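Local coordinates for protein uncharacterized peptidase Lmo0363 (Listeria monocytogenes, PDB 3L4E) that probably cleaves peptide bonds as a serine peptidase of the S51 (peptidase E) family, although its substrate has not been characterised, at residues V85-L94 against S120-A131; M2-S10 against L153-H161. All coordinates share one frame; numbering follows the deposited sequence.

Contacts 1 and 2 lie side by side, their centres about 10 Å apart, and meet at the putative active site. Contact 1 supplies Ser120 and contact 2 His161, the two residues assigned by similarity to the charge relay system; in the conformer of Ser120 described, Ser120 OG is 3.1 Å from His161 NE2. The same hydroxyl, Ser120 OG, bonds to Ser9 O of contact 2 at 2.6 Å, while Ser120 N lies 2.8 Å from Thr8 O, a probable hydrogen bond. Farther along, Leu153 N lies 2.9 Å from Thr126 O, a second probable hydrogen bond. Along the chain, contact 1 is nested inside the loop that 2-10 closes with 153-161.

Contact 1: residues V85-L94 against S120-A131; sequences VTGGNTFFLL and SAGAVITSPNIA. With SO4 (sulfate ion), chain C.
Thr90 on the first turn of helix 90-100 fits between Ala121 and Ile130. Thr90 CB lies 4.0 Å from Ala121 CB, and from there the two branches part. Thr90 OG1, beside the backbone N (chi1 -49°), packs 3.3 Å from Ala121 CB and is hydrogen-bonded to Asp137 OD2, outside the two segments. Thr90 CG2, anti to that N, enters an apolar nest of Val124 CG1, Ile125 CG2 (3.5 Å) and Ile130 CD1. Ile130 CD1 is shared: it sits over one face of the Phe91 ring, a CH-pi contact 4.0 Å from the centroid and 29° off the normal, and also presses on Leu94 CD2 at 3.6 Å. Leu93 crosses Ile125 at about a right angle, CD2 against CD1.

Ser120 has a strained backbone at the turn from strand 115-119 into helix 121-124. With Gly118 and Gly122 it is consistent with a nucleophile elbow. Gly122, without a side chain, brings its CA to 3.6 Å from Val85 CG1, at the end of strand 82-85. Water 1 bridges the backbones by accepting from Gly88 N and Ala121 N. Gly88 has backbone angles that call for glycine, just before the N-cap residue Asn89. Asn89 OD1 caps helix 90-100 by accepting from Phe92 N, with the donor tilted 22° from the carbonyl plane, while Asn89 ND2 donates to Ser138 O and to O4 of a sulfate ion, probably from the crystallisation liquor, at 2.9 Å.

Contact 2: residues M2-S10 against L153-H161; sequences MKNLFLTSS and LVDFSTLPH
Ser9 and His161 close the tight end of this contact, where the two segments come to 4.8 Å between Ser9 CA and Pro160 CA. His161 N donates an almost straight bond to Ser9 OG (3.0 Å, 169°). With Ser9 OG beside its own backbone N (chi1 -56°), the hydroxyl also lies 3.5 Å from Pro160 CB. The His161 ring meets Ser9 O obliquely, CE1 at 3.2 Å; Phe167 stacks on the ring and Asn189 bonds to ND1.

From Leu7 back to Lys3 the backbones stand farther apart. Strand 4-8, in the seven-stranded mixed sheet, faces strand 157-159, which belongs to a separate two-stranded parallel sheet with 184-186, so side chains fill the interval. Leu7 CD1 lies 3.7 Å from Thr158 OG1 and near Phe156 CE1, while Val154 CG2 covers the centre of one Phe156 ring face. Packing is looser at Leu5, whose CD1 meets Val154 CG1 tip to tip at 4.2 Å. At the partly exposed end, Lys3 bends at chi3 (-60°), bringing NZ to Leu153 O for a 2.8 Å hydrogen bond nearly in line with the carbonyl; Leu153, whose CB packs near Leu5 CD1, also touches Leu107 and Ile110 of helix 102-111.

Contact 1: residues V85-L94 against S120-A131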
ATOM      1  N   VAL A  85       2.515   0.143  -3.918  1.00 11.04           N
ATOM      2  CA  VAL A  85       1.772   1.377  -3.696  1.00 11.14           C
ATOM      3  C   VAL A  85       2.397   2.139  -2.534  1.00 10.28           C
ATOM      4  O   VAL A  85       2.431   1.639  -1.405  1.00 12.75           O
ATOM      5  CB  VAL A  85       0.283   1.087  -3.426  1.00 11.53           C
ATOM      6  CG1 VAL A  85      -0.486   2.388  -3.126  1.00 14.73           C
ATOM      7  CG2 VAL A  85      -0.333   0.352  -4.616  1.00 12.60           C
ATOM      8  N   THR A  86       2.899   3.345  -2.817  1.00 11.40           N
ATOM      9  CA  THR A  86       3.574   4.152  -1.803  1.00 12.60           C
ATOM     10  C   THR A  86       2.584   4.724  -0.799  1.00 12.15           C
ATOM     11  O   THR A  86       1.379   4.777  -1.056  1.00 12.08           O
ATOM     12  CB  THR A  86       4.323   5.360  -2.407  1.00 14.78           C
ATOM     13  OG1 THR A  86       3.369   6.381  -2.755  1.00 14.03           O
ATOM     14  CG2 THR A  86       5.153   4.972  -3.637  1.00 14.72           C
ATOM     15  N   GLY A  87       3.105   5.175   0.337  1.00 11.82           N
ATOM     16  CA  GLY A  87       2.310   5.929   1.285  1.00 14.27           C
ATOM     17  C   GLY A  87       1.849   7.263   0.724  1.00 14.26           C
ATOM     18  O   GLY A  87       2.190   7.636  -0.397  1.00 14.21           O
ATOM     19  N   GLY A  88       1.052   7.980   1.506  1.00 14.67           N
ATOM     20  CA  GLY A  88       0.551   9.285   1.122  1.00 14.38           C
ATOM     21  C   GLY A  88      -0.853   9.451   1.665  1.00 16.10           C
ATOM     22  O   GLY A  88      -1.186   8.891   2.714  1.00 18.37           O
ATOM     23  N   ASN A  89      -1.682  10.216   0.961  1.00 17.26           N
ATOM     24  CA  ASN A  89      -3.058  10.412   1.393  1.00 17.80           C
ATOM     25  C   ASN A  89      -3.933   9.255   0.919  1.00 15.27           C
ATOM     26  O   ASN A  89      -4.139   9.073  -0.291  1.00 15.86           O
ATOM     27  CB  ASN A  89      -3.599  11.747   0.891  1.00 20.76           C
ATOM     28  CG  ASN A  89      -4.960  12.058   1.456  1.00 19.01           C
ATOM     29  OD1 ASN A  89      -5.953  11.431   1.081  1.00 19.01           O
ATOM     30  ND2 ASN A  89      -5.018  13.024   2.367  1.00 20.96           N
ATOM     31  N   THR A  90      -4.443   8.472   1.871  1.00 14.16           N
ATOM     32  CA  THR A  90      -5.216   7.280   1.527  1.00 13.64           C
ATOM     33  C   THR A  90      -6.485   7.622   0.756  1.00 17.03           C
ATOM     34  O   THR A  90      -6.887   6.881  -0.136  1.00 14.95           O
ATOM     35  CB  THR A  90      -5.608   6.446   2.772  1.00 15.78           C
ATOM     36  OG1 THR A  90      -4.460   6.235   3.593  1.00 16.46           O
ATOM     37  CG2 THR A  90      -6.188   5.079   2.366  1.00 16.47           C
ATOM     38  N   PHE A  91      -7.126   8.737   1.105  1.00 16.65           N
ATOM     39  CA  PHE A  91      -8.375   9.105   0.441  1.00 16.58           C
ATOM     40  C   PHE A  91      -8.152   9.484  -1.022  1.00 17.06           C
ATOM     41  O   PHE A  91      -8.899   9.061  -1.897  1.00 16.63           O
ATOM     42  CB  PHE A  91      -9.111  10.194   1.220  1.00 18.54           C
ATOM     43  CG  PHE A  91      -9.520   9.752   2.587  1.00 19.05           C
ATOM     44  CD1 PHE A  91     -10.733   9.114   2.792  1.00 25.04           C
ATOM     45  CD2 PHE A  91      -8.674   9.943   3.672  1.00 22.33           C
ATOM     46  CE1 PHE A  91     -11.097   8.685   4.054  1.00 27.75           C
ATOM     47  CE2 PHE A  91      -9.036   9.520   4.935  1.00 23.94           C
ATOM     48  CZ  PHE A  91     -10.244   8.889   5.125  1.00 29.26           C
ATOM     49  N   PHE A  92      -7.105  10.250  -1.290  1.00 18.27           N
ATOM     50  CA  PHE A  92      -6.801  10.601  -2.674  1.00 15.46           C
ATOM     51  C   PHE A  92      -6.458   9.356  -3.489  1.00 13.07           C
ATOM     52  O   PHE A  92      -6.924   9.196  -4.626  1.00 16.76           O
ATOM     53  CB  PHE A  92      -5.666  11.614  -2.754  1.00 17.33           C
ATOM     54  CG  PHE A  92      -5.380  12.067  -4.148  1.00 18.10           C
ATOM     55  CD1 PHE A  92      -6.280  12.886  -4.819  1.00 22.79           C
ATOM     56  CD2 PHE A  92      -4.238  11.648  -4.807  1.00 17.96           C
ATOM     57  CE1 PHE A  92      -6.034  13.293  -6.114  1.00 25.34           C
ATOM     58  CE2 PHE A  92      -3.983  12.050  -6.098  1.00 19.40           C
ATOM     59  CZ  PHE A  92      -4.883  12.872  -6.758  1.00 21.47           C
ATOM     60  N   LEU A  93      -5.652   8.475  -2.903  1.00 15.12           N
ATOM     61  CA  LEU A  93      -5.321   7.200  -3.534  1.00 13.88           C
ATOM     62  C   LEU A  93      -6.572   6.399  -3.907  1.00 12.27           C
ATOM     63  O   LEU A  93      -6.735   5.972  -5.057  1.00 14.05           O
ATOM     64  CB  LEU A  93      -4.410   6.381  -2.619  1.00 13.59           C
ATOM     65  CG  LEU A  93      -4.082   4.945  -3.038  1.00 13.83           C
ATOM     66  CD1 LEU A  93      -3.302   4.888  -4.347  1.00 15.31           C
ATOM     67  CD2 LEU A  93      -3.324   4.242  -1.910  1.00 14.35           C
ATOM     68  N   LEU A  94      -7.460   6.184  -2.943  1.00 14.63           N
ATOM     69  CA  LEU A  94      -8.663   5.394  -3.205  1.00 16.28           C
ATOM     70  C   LEU A  94      -9.546   6.092  -4.236  1.00 15.94           C
ATOM     71  O   LEU A  94     -10.117   5.453  -5.121  1.00 15.13           O
ATOM     72  CB  LEU A  94      -9.445   5.155  -1.913  1.00 15.65           C
ATOM     73  CG  LEU A  94     -10.665   4.240  -2.038  1.00 16.85           C
ATOM     74  CD1 LEU A  94     -10.267   2.880  -2.585  1.00 19.02           C
ATOM     75  CD2 LEU A  94     -11.381   4.102  -0.682  1.00 18.98           C
ATOM     76  N   SER A 120       1.817   1.995   4.079  0.58 13.76           N
ATOM     77  CA  SER A 120       0.932   2.945   4.755  0.58 14.68           C
ATOM     78  C   SER A 120      -0.408   3.066   4.028  0.58 13.69           C
ATOM     79  O   SER A 120      -1.193   2.125   4.048  0.58 17.91           O
ATOM     80  CB  SER A 120       1.628   4.293   4.936  0.58 19.92           C
ATOM     81  OG  SER A 120       2.697   4.163   5.857  0.58 22.03           O
ATOM     82  N   ALA A 121      -0.678   4.203   3.390  1.00 13.54           N
ATOM     83  CA  ALA A 121      -1.908   4.344   2.588  1.00 13.38           C
ATOM     84  C   ALA A 121      -2.160   3.109   1.704  1.00 13.90           C
ATOM     85  O   ALA A 121      -3.304   2.657   1.548  1.00 14.21           O
ATOM     86  CB  ALA A 121      -1.849   5.600   1.719  1.00 15.15           C
ATOM     87  N   GLY A 122      -1.094   2.561   1.127  1.00 11.87           N
ATOM     88  CA  GLY A 122      -1.223   1.404   0.253  1.00 11.28           C
ATOM     89  C   GLY A 122      -1.599   0.139   1.007  1.00 12.22           C
ATOM     90  O   GLY A 122      -2.172  -0.791   0.430  1.00 13.22           O
ATOM     91  N   ALA A 123      -1.275   0.096   2.298  1.00 12.49           N
ATOM     92  CA  ALA A 123      -1.769  -0.974   3.172  1.00 13.45           C
ATOM     93  C   ALA A 123      -3.199  -0.704   3.636  1.00 14.85           C
ATOM     94  O   ALA A 123      -4.022  -1.620   3.712  1.00 15.34           O
ATOM     95  CB  ALA A 123      -0.860  -1.145   4.389  1.00 13.65           C
ATOM     96  N   VAL A 124      -3.493   0.549   3.966  1.00 13.25           N
ATOM     97  CA  VAL A 124      -4.813   0.882   4.475  1.00 15.00           C
ATOM     98  C   VAL A 124      -5.905   0.513   3.460  1.00 15.90           C
ATOM     99  O   VAL A 124      -6.976   0.027   3.849  1.00 16.80           O
ATOM    100  CB  VAL A 124      -4.901   2.372   4.898  1.00 15.81           C
ATOM    101  CG1 VAL A 124      -6.334   2.765   5.263  1.00 18.19           C
ATOM    102  CG2 VAL A 124      -3.966   2.645   6.064  1.00 17.15           C
ATOM    103  N   ILE A 125      -5.649   0.724   2.165  1.00 13.84           N
ATOM    104  CA  ILE A 125      -6.689   0.421   1.165  1.00 14.17           C
ATOM    105  C   ILE A 125      -6.989  -1.074   0.980  1.00 16.67           C
ATOM    106  O   ILE A 125      -7.938  -1.427   0.272  1.00 15.73           O
ATOM    107  CB  ILE A 125      -6.430   1.081  -0.228  1.00 12.31           C
ATOM    108  CG1 ILE A 125      -5.147   0.545  -0.860  1.00 12.00           C
ATOM    109  CG2 ILE A 125      -6.402   2.595  -0.124  1.00 15.22           C
ATOM    110  CD1 ILE A 125      -5.030   0.913  -2.335  1.00 13.85           C
ATOM    111  N   THR A 126      -6.206  -1.952   1.607  1.00 14.71           N
ATOM    112  CA  THR A 126      -6.532  -3.383   1.573  1.00 15.72           C
ATOM    113  C   THR A 126      -7.693  -3.729   2.513  1.00 21.38           C
ATOM    114  O   THR A 126      -8.282  -4.799   2.400  1.00 22.65           O
ATOM    115  CB  THR A 126      -5.333  -4.291   1.928  1.00 16.46           C
ATOM    116  OG1 THR A 126      -4.966  -4.101   3.301  1.00 18.72           O
ATOM    117  CG2 THR A 126      -4.138  -4.012   1.030  1.00 15.78           C
ATOM    118  N   SER A 127      -8.016  -2.818   3.429  1.00 19.01           N
ATOM    119  CA  SER A 127      -9.102  -3.024   4.390  1.00 21.69           C
ATOM    120  C   SER A 127     -10.478  -2.917   3.742  1.00 21.67           C
ATOM    121  O   SER A 127     -10.602  -2.508   2.588  1.00 20.49           O
ATOM    122  CB  SER A 127      -9.006  -1.988   5.506  1.00 23.10           C
ATOM    123  OG  SER A 127      -9.383  -0.704   5.030  1.00 23.58           O
ATOM    124  N   PRO A 128     -11.525  -3.283   4.489  1.00 24.95           N
ATOM    125  CA  PRO A 128     -12.882  -3.131   3.942  1.00 27.05           C
ATOM    126  C   PRO A 128     -13.276  -1.674   3.702  1.00 25.50           C
ATOM    127  O   PRO A 128     -14.021  -1.399   2.769  1.00 25.99           O
ATOM    128  CB  PRO A 128     -13.768  -3.734   5.040  1.00 27.06           C
ATOM    129  CG  PRO A 128     -12.855  -4.674   5.790  1.00 29.06           C
ATOM    130  CD  PRO A 128     -11.518  -4.003   5.776  1.00 30.52           C
ATOM    131  N   ASN A 129     -12.792  -0.756   4.531  1.00 23.77           N
ATOM    132  CA  ASN A 129     -13.263   0.629   4.503  1.00 25.57           C
ATOM    133  C   ASN A 129     -12.257   1.531   5.211  1.00 27.21           C
ATOM    134  O   ASN A 129     -11.795   1.207   6.307  1.00 30.37           O
ATOM    135  CB  ASN A 129     -14.651   0.720   5.162  1.00 32.06           C
ATOM    136  CG  ASN A 129     -15.159   2.146   5.283  1.00 30.55           C
ATOM    137  OD1 ASN A 129     -14.691   2.911   6.126  1.00 32.95           O
ATOM    138  ND2 ASN A 129     -16.132   2.506   4.449  1.00 32.96           N
ATOM    139  N   ILE A 130     -11.906   2.654   4.592  1.00 22.70           N
ATOM    140  CA  ILE A 130     -10.802   3.471   5.100  1.00 23.93           C
ATOM    141  C   ILE A 130     -11.223   4.638   5.995  1.00 29.51           C
ATOM    142  O   ILE A 130     -10.406   5.496   6.316  1.00 27.95           O
ATOM    143  CB  ILE A 130      -9.902   4.003   3.961  1.00 20.50           C
ATOM    144  CG1 ILE A 130     -10.677   4.979   3.061  1.00 20.76           C
ATOM    145  CG2 ILE A 130      -9.366   2.848   3.139  1.00 19.15           C
ATOM    146  CD1 ILE A 130      -9.797   5.716   2.055  1.00 18.22           C
ATOM    147  N   ALA A 131     -12.485   4.672   6.405  1.00 30.36           N
ATOM    148  CA  ALA A 131     -12.953   5.768   7.243  1.00 32.23           C
ATOM    149  C   ALA A 131     -12.083   5.946   8.486  1.00 33.14           C
ATOM    150  O   ALA A 131     -11.830   7.070   8.916  1.00 33.33           O
ATOM    151  CB  ALA A 131     -14.422   5.572   7.629  1.00 35.88           C
TER
HETATM  152  S   SO4 C 207      -2.755  15.120   4.682  0.87 49.98           S
HETATM  153  O1  SO4 C 207      -3.633  16.067   4.002  0.90 60.42           O
HETATM  154  O2  SO4 C 207      -1.413  15.680   4.786  0.94 49.86           O
HETATM  155  O3  SO4 C 207      -3.286  14.860   6.013  0.96 49.51           O
HETATM  156  O4  SO4 C 207      -2.706  13.868   3.927  0.96 52.76           O
HETATM  157  O   HOH W   1       0.447   6.935   4.086  1.00 21.89           O

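Contact 2: residues M2-S10 against L153-H161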
HETATM    1  N   MSE A   2      -5.947 -16.236  -5.512  0.52 37.76           N
HETATM    2  CA  MSE A   2      -4.684 -16.111  -4.797  0.52 36.03           C
HETATM    3  C   MSE A   2      -4.582 -14.745  -4.128  0.52 30.87           C
HETATM    4  O   MSE A   2      -5.237 -13.787  -4.545  0.52 35.32           O
HETATM    5  CB  MSE A   2      -3.512 -16.343  -5.747  0.52 41.79           C
HETATM    6  CG  MSE A   2      -3.347 -17.796  -6.157  0.52 46.07           C
HETATM    7 SE   MSE A   2      -2.287 -18.003  -7.772  0.63 56.83          SE
HETATM    8  CE  MSE A   2      -3.655 -17.574  -9.091  0.52 57.31           C
ATOM      9  N   LYS A   3      -3.768 -14.663  -3.082  1.00 29.99           N
ATOM     10  CA  LYS A   3      -3.622 -13.426  -2.332  1.00 29.48           C
ATOM     11  C   LYS A   3      -2.229 -13.335  -1.709  1.00 28.42           C
ATOM     12  O   LYS A   3      -1.976 -13.871  -0.629  1.00 34.30           O
ATOM     13  CB  LYS A   3      -4.698 -13.321  -1.252  1.00 28.81           C
ATOM     14  CG  LYS A   3      -4.883 -11.915  -0.707  1.00 33.79           C
ATOM     15  CD  LYS A   3      -5.645 -11.927   0.609  1.00 34.61           C
ATOM     16  CE  LYS A   3      -7.015 -12.540   0.475  1.00 38.65           C
ATOM     17  NZ  LYS A   3      -7.636 -12.668   1.818  1.00 38.70           N
ATOM     18  N   ASN A   4      -1.331 -12.656  -2.410  1.00 21.64           N
ATOM     19  CA  ASN A   4       0.043 -12.472  -1.958  1.00 19.07           C
ATOM     20  C   ASN A   4       0.273 -10.993  -1.690  1.00 16.06           C
ATOM     21  O   ASN A   4       0.364 -10.201  -2.627  1.00 17.95           O
ATOM     22  CB  ASN A   4       1.016 -12.966  -3.028  1.00 21.16           C
ATOM     23  CG  ASN A   4       0.847 -14.440  -3.331  1.00 25.36           C
ATOM     24  OD1 ASN A   4       1.309 -15.290  -2.582  1.00 26.66           O
ATOM     25  ND2 ASN A   4       0.171 -14.747  -4.430  1.00 25.72           N
ATOM     26  N   LEU A   5       0.346 -10.621  -0.413  1.00 14.54           N
ATOM     27  CA  LEU A   5       0.459  -9.226  -0.019  1.00 14.76           C
ATOM     28  C   LEU A   5       1.574  -9.056   0.990  1.00 13.89           C
ATOM     29  O   LEU A   5       1.766  -9.908   1.859  1.00 14.38           O
ATOM     30  CB  LEU A   5      -0.840  -8.735   0.626  1.00 16.07           C
ATOM     31  CG  LEU A   5      -2.186  -9.191   0.058  1.00 16.93           C
ATOM     32  CD1 LEU A   5      -3.326  -8.678   0.942  1.00 19.00           C
ATOM     33  CD2 LEU A   5      -2.350  -8.723  -1.371  1.00 16.70           C
ATOM     34  N   PHE A   6       2.294  -7.944   0.880  1.00 10.97           N
ATOM     35  CA  PHE A   6       3.280  -7.548   1.880  1.00 10.42           C
ATOM     36  C   PHE A   6       2.884  -6.151   2.325  1.00 12.29           C
ATOM     37  O   PHE A   6       2.929  -5.224   1.521  1.00 11.18           O
ATOM     38  CB  PHE A   6       4.668  -7.539   1.235  1.00 12.16           C
ATOM     39  CG  PHE A   6       5.783  -7.127   2.154  1.00 11.52           C
ATOM     40  CD1 PHE A   6       6.483  -8.081   2.888  1.00 12.31           C
ATOM     41  CD2 PHE A   6       6.149  -5.792   2.274  1.00 11.79           C
ATOM     42  CE1 PHE A   6       7.533  -7.714   3.719  1.00 14.19           C
ATOM     43  CE2 PHE A   6       7.202  -5.416   3.116  1.00 13.16           C
ATOM     44  CZ  PHE A   6       7.889  -6.378   3.835  1.00 12.49           C
ATOM     45  N   LEU A   7       2.460  -6.007   3.582  1.00 12.66           N
ATOM     46  CA  LEU A   7       1.978  -4.717   4.079  1.00 13.30           C
ATOM     47  C   LEU A   7       2.970  -4.120   5.073  1.00 12.64           C
ATOM     48  O   LEU A   7       3.518  -4.827   5.914  1.00 15.30           O
ATOM     49  CB  LEU A   7       0.589  -4.861   4.720  1.00 14.20           C
ATOM     50  CG  LEU A   7      -0.459  -5.581   3.870  1.00 13.65           C
ATOM     51  CD1 LEU A   7      -1.827  -5.646   4.585  1.00 16.48           C
ATOM     52  CD2 LEU A   7      -0.593  -4.896   2.517  1.00 16.62           C
ATOM     53  N   THR A   8       3.192  -2.815   4.979  1.00 11.93           N
ATOM     54  CA  THR A   8       4.225  -2.160   5.767  1.00 12.97           C
ATOM     55  C   THR A   8       3.814  -0.721   6.084  1.00 14.47           C
ATOM     56  O   THR A   8       2.974  -0.153   5.387  1.00 14.60           O
ATOM     57  CB  THR A   8       5.585  -2.196   4.995  1.00 14.47           C
ATOM     58  OG1 THR A   8       6.583  -1.458   5.712  1.00 18.37           O
ATOM     59  CG2 THR A   8       5.438  -1.592   3.610  1.00 16.72           C
ATOM     60  N   SER A   9       4.395  -0.141   7.133  1.00 15.74           N
ATOM     61  CA  SER A   9       4.238   1.286   7.428  1.00 17.51           C
ATOM     62  C   SER A   9       5.282   2.106   6.686  1.00 17.58           C
ATOM     63  O   SER A   9       5.088   3.293   6.415  1.00 21.49           O
ATOM     64  CB  SER A   9       4.409   1.557   8.925  1.00 19.14           C
ATOM     65  OG  SER A   9       3.522   0.797   9.715  1.00 23.99           O
ATOM     66  N   SER A  10       6.405   1.463   6.379  1.00 19.09           N
ATOM     67  CA  SER A  10       7.587   2.158   5.892  1.00 20.03           C
ATOM     68  C   SER A  10       8.492   1.147   5.214  1.00 17.33           C
ATOM     69  O   SER A  10       9.253   0.449   5.878  1.00 17.56           O
ATOM     70  CB  SER A  10       8.317   2.820   7.066  1.00 20.56           C
ATOM     71  OG  SER A  10       9.551   3.396   6.666  1.00 25.09           O
ATOM     72  N   LEU A 153      -9.539  -6.728   0.652  1.00 25.62           N
ATOM     73  CA  LEU A 153      -8.741  -7.932   0.451  1.00 26.36           C
ATOM     74  C   LEU A 153      -8.615  -8.736   1.729  1.00 32.07           C
ATOM     75  O   LEU A 153      -8.493  -9.955   1.691  1.00 33.70           O
ATOM     76  CB  LEU A 153      -7.338  -7.568  -0.041  1.00 23.73           C
ATOM     77  CG  LEU A 153      -7.211  -7.228  -1.519  1.00 24.48           C
ATOM     78  CD1 LEU A 153      -6.023  -6.319  -1.757  1.00 22.28           C
ATOM     79  CD2 LEU A 153      -7.099  -8.505  -2.336  1.00 23.84           C
ATOM     80  N   VAL A 154      -8.615  -8.041   2.860  1.00 27.03           N
ATOM     81  CA  VAL A 154      -8.524  -8.691   4.155  1.00 31.62           C
ATOM     82  C   VAL A 154      -9.632  -8.157   5.046  1.00 34.22           C
ATOM     83  O   VAL A 154     -10.138  -7.055   4.838  1.00 35.17           O
ATOM     84  CB  VAL A 154      -7.153  -8.476   4.827  1.00 27.98           C
ATOM     85  CG1 VAL A 154      -6.053  -9.209   4.055  1.00 29.54           C
ATOM     86  CG2 VAL A 154      -6.839  -6.994   4.948  1.00 30.04           C
ATOM     87  N   ASP A 155     -10.015  -8.945   6.036  1.00 35.59           N
ATOM     88  CA  ASP A 155     -11.099  -8.538   6.913  1.00 37.06           C
ATOM     89  C   ASP A 155     -10.613  -7.498   7.913  1.00 33.77           C
ATOM     90  O   ASP A 155     -11.409  -6.788   8.522  1.00 43.81           O
ATOM     91  CB  ASP A 155     -11.693  -9.750   7.631  1.00 41.11           C
ATOM     92  CG  ASP A 155     -12.391 -10.710   6.682  1.00 51.60           C
ATOM     93  OD1 ASP A 155     -12.657 -10.324   5.521  1.00 52.29           O
ATOM     94  OD2 ASP A 155     -12.683 -11.853   7.098  1.00 52.42           O
ATOM     95  N   PHE A 156      -9.298  -7.394   8.070  1.00 32.23           N
ATOM     96  CA  PHE A 156      -8.739  -6.477   9.060  1.00 26.17           C
ATOM     97  C   PHE A 156      -8.350  -5.103   8.507  1.00 30.29           C
ATOM     98  O   PHE A 156      -8.170  -4.927   7.293  1.00 27.90           O
ATOM     99  CB  PHE A 156      -7.572  -7.124   9.825  1.00 29.61           C
ATOM    100  CG  PHE A 156      -6.399  -7.516   8.957  1.00 29.57           C
ATOM    101  CD1 PHE A 156      -5.415  -6.592   8.633  1.00 32.29           C
ATOM    102  CD2 PHE A 156      -6.270  -8.815   8.488  1.00 31.22           C
ATOM    103  CE1 PHE A 156      -4.325  -6.957   7.857  1.00 28.19           C
ATOM    104  CE2 PHE A 156      -5.181  -9.186   7.704  1.00 33.16           C
ATOM    105  CZ  PHE A 156      -4.212  -8.250   7.385  1.00 32.16           C
ATOM    106  N   SER A 157      -8.229  -4.135   9.417  1.00 29.64           N
ATOM    107  CA  SER A 157      -7.933  -2.748   9.067  1.00 34.70           C
ATOM    108  C   SER A 157      -6.543  -2.336   9.544  1.00 29.20           C
ATOM    109  O   SER A 157      -6.346  -1.992  10.714  1.00 31.10           O
ATOM    110  CB  SER A 157      -8.987  -1.813   9.667  1.00 37.68           C
ATOM    111  OG  SER A 157     -10.282  -2.146   9.202  1.00 36.03           O
ATOM    112  N   THR A 158      -5.584  -2.361   8.628  1.00 24.88           N
ATOM    113  CA  THR A 158      -4.194  -2.098   8.975  1.00 23.91           C
ATOM    114  C   THR A 158      -4.011  -0.661   9.436  1.00 23.03           C
ATOM    115  O   THR A 158      -4.471   0.275   8.782  1.00 26.23           O
ATOM    116  CB  THR A 158      -3.263  -2.396   7.794  1.00 22.24           C
ATOM    117  OG1 THR A 158      -3.471  -3.746   7.360  1.00 24.43           O
ATOM    118  CG2 THR A 158      -1.806  -2.199   8.185  1.00 22.38           C
ATOM    119  N   LEU A 159      -3.345  -0.497  10.572  1.00 25.22           N
ATOM    120  CA  LEU A 159      -3.098   0.823  11.144  1.00 25.92           C
ATOM    121  C   LEU A 159      -1.595   1.070  11.202  1.00 26.95           C
ATOM    122  O   LEU A 159      -0.914   0.566  12.088  1.00 29.44           O
ATOM    123  CB  LEU A 159      -3.716   0.921  12.535  1.00 32.50           C
ATOM    124  CG  LEU A 159      -3.586   2.271  13.233  1.00 31.69           C
ATOM    125  CD1 LEU A 159      -4.223   3.374  12.399  1.00 33.84           C
ATOM    126  CD2 LEU A 159      -4.231   2.194  14.604  1.00 35.44           C
ATOM    127  N   PRO A 160      -1.068   1.844  10.244  1.00 27.56           N
ATOM    128  CA  PRO A 160       0.390   1.983  10.150  1.00 27.04           C
ATOM    129  C   PRO A 160       0.948   3.033  11.101  1.00 30.80           C
ATOM    130  O   PRO A 160       0.204   3.868  11.639  1.00 32.22           O
ATOM    131  CB  PRO A 160       0.601   2.416   8.697  1.00 26.58           C
ATOM    132  CG  PRO A 160      -0.639   3.191   8.374  1.00 29.77           C
ATOM    133  CD  PRO A 160      -1.770   2.545   9.152  1.00 28.56           C
ATOM    134  N   HIS A 161       2.262   2.972  11.298  1.00 31.60           N
ATOM    135  CA  HIS A 161       2.972   3.834  12.238  1.00 34.07           C
ATOM    136  C   HIS A 161       2.451   3.673  13.671  1.00 34.15           C
ATOM    137  O   HIS A 161       2.487   4.627  14.441  1.00 39.16           O
ATOM    138  CB  HIS A 161       2.893   5.312  11.819  1.00 35.44           C
ATOM    139  CG  HIS A 161       3.141   5.563  10.360  1.00 37.78           C
ATOM    140  ND1 HIS A 161       4.333   5.254   9.739  1.00 33.02           N
ATOM    141  CD2 HIS A 161       2.357   6.121   9.407  1.00 36.87           C
ATOM    142  CE1 HIS A 161       4.268   5.598   8.465  1.00 32.78           C
ATOM    143  NE2 HIS A 161       3.079   6.128   8.236  1.00 35.08           N
TER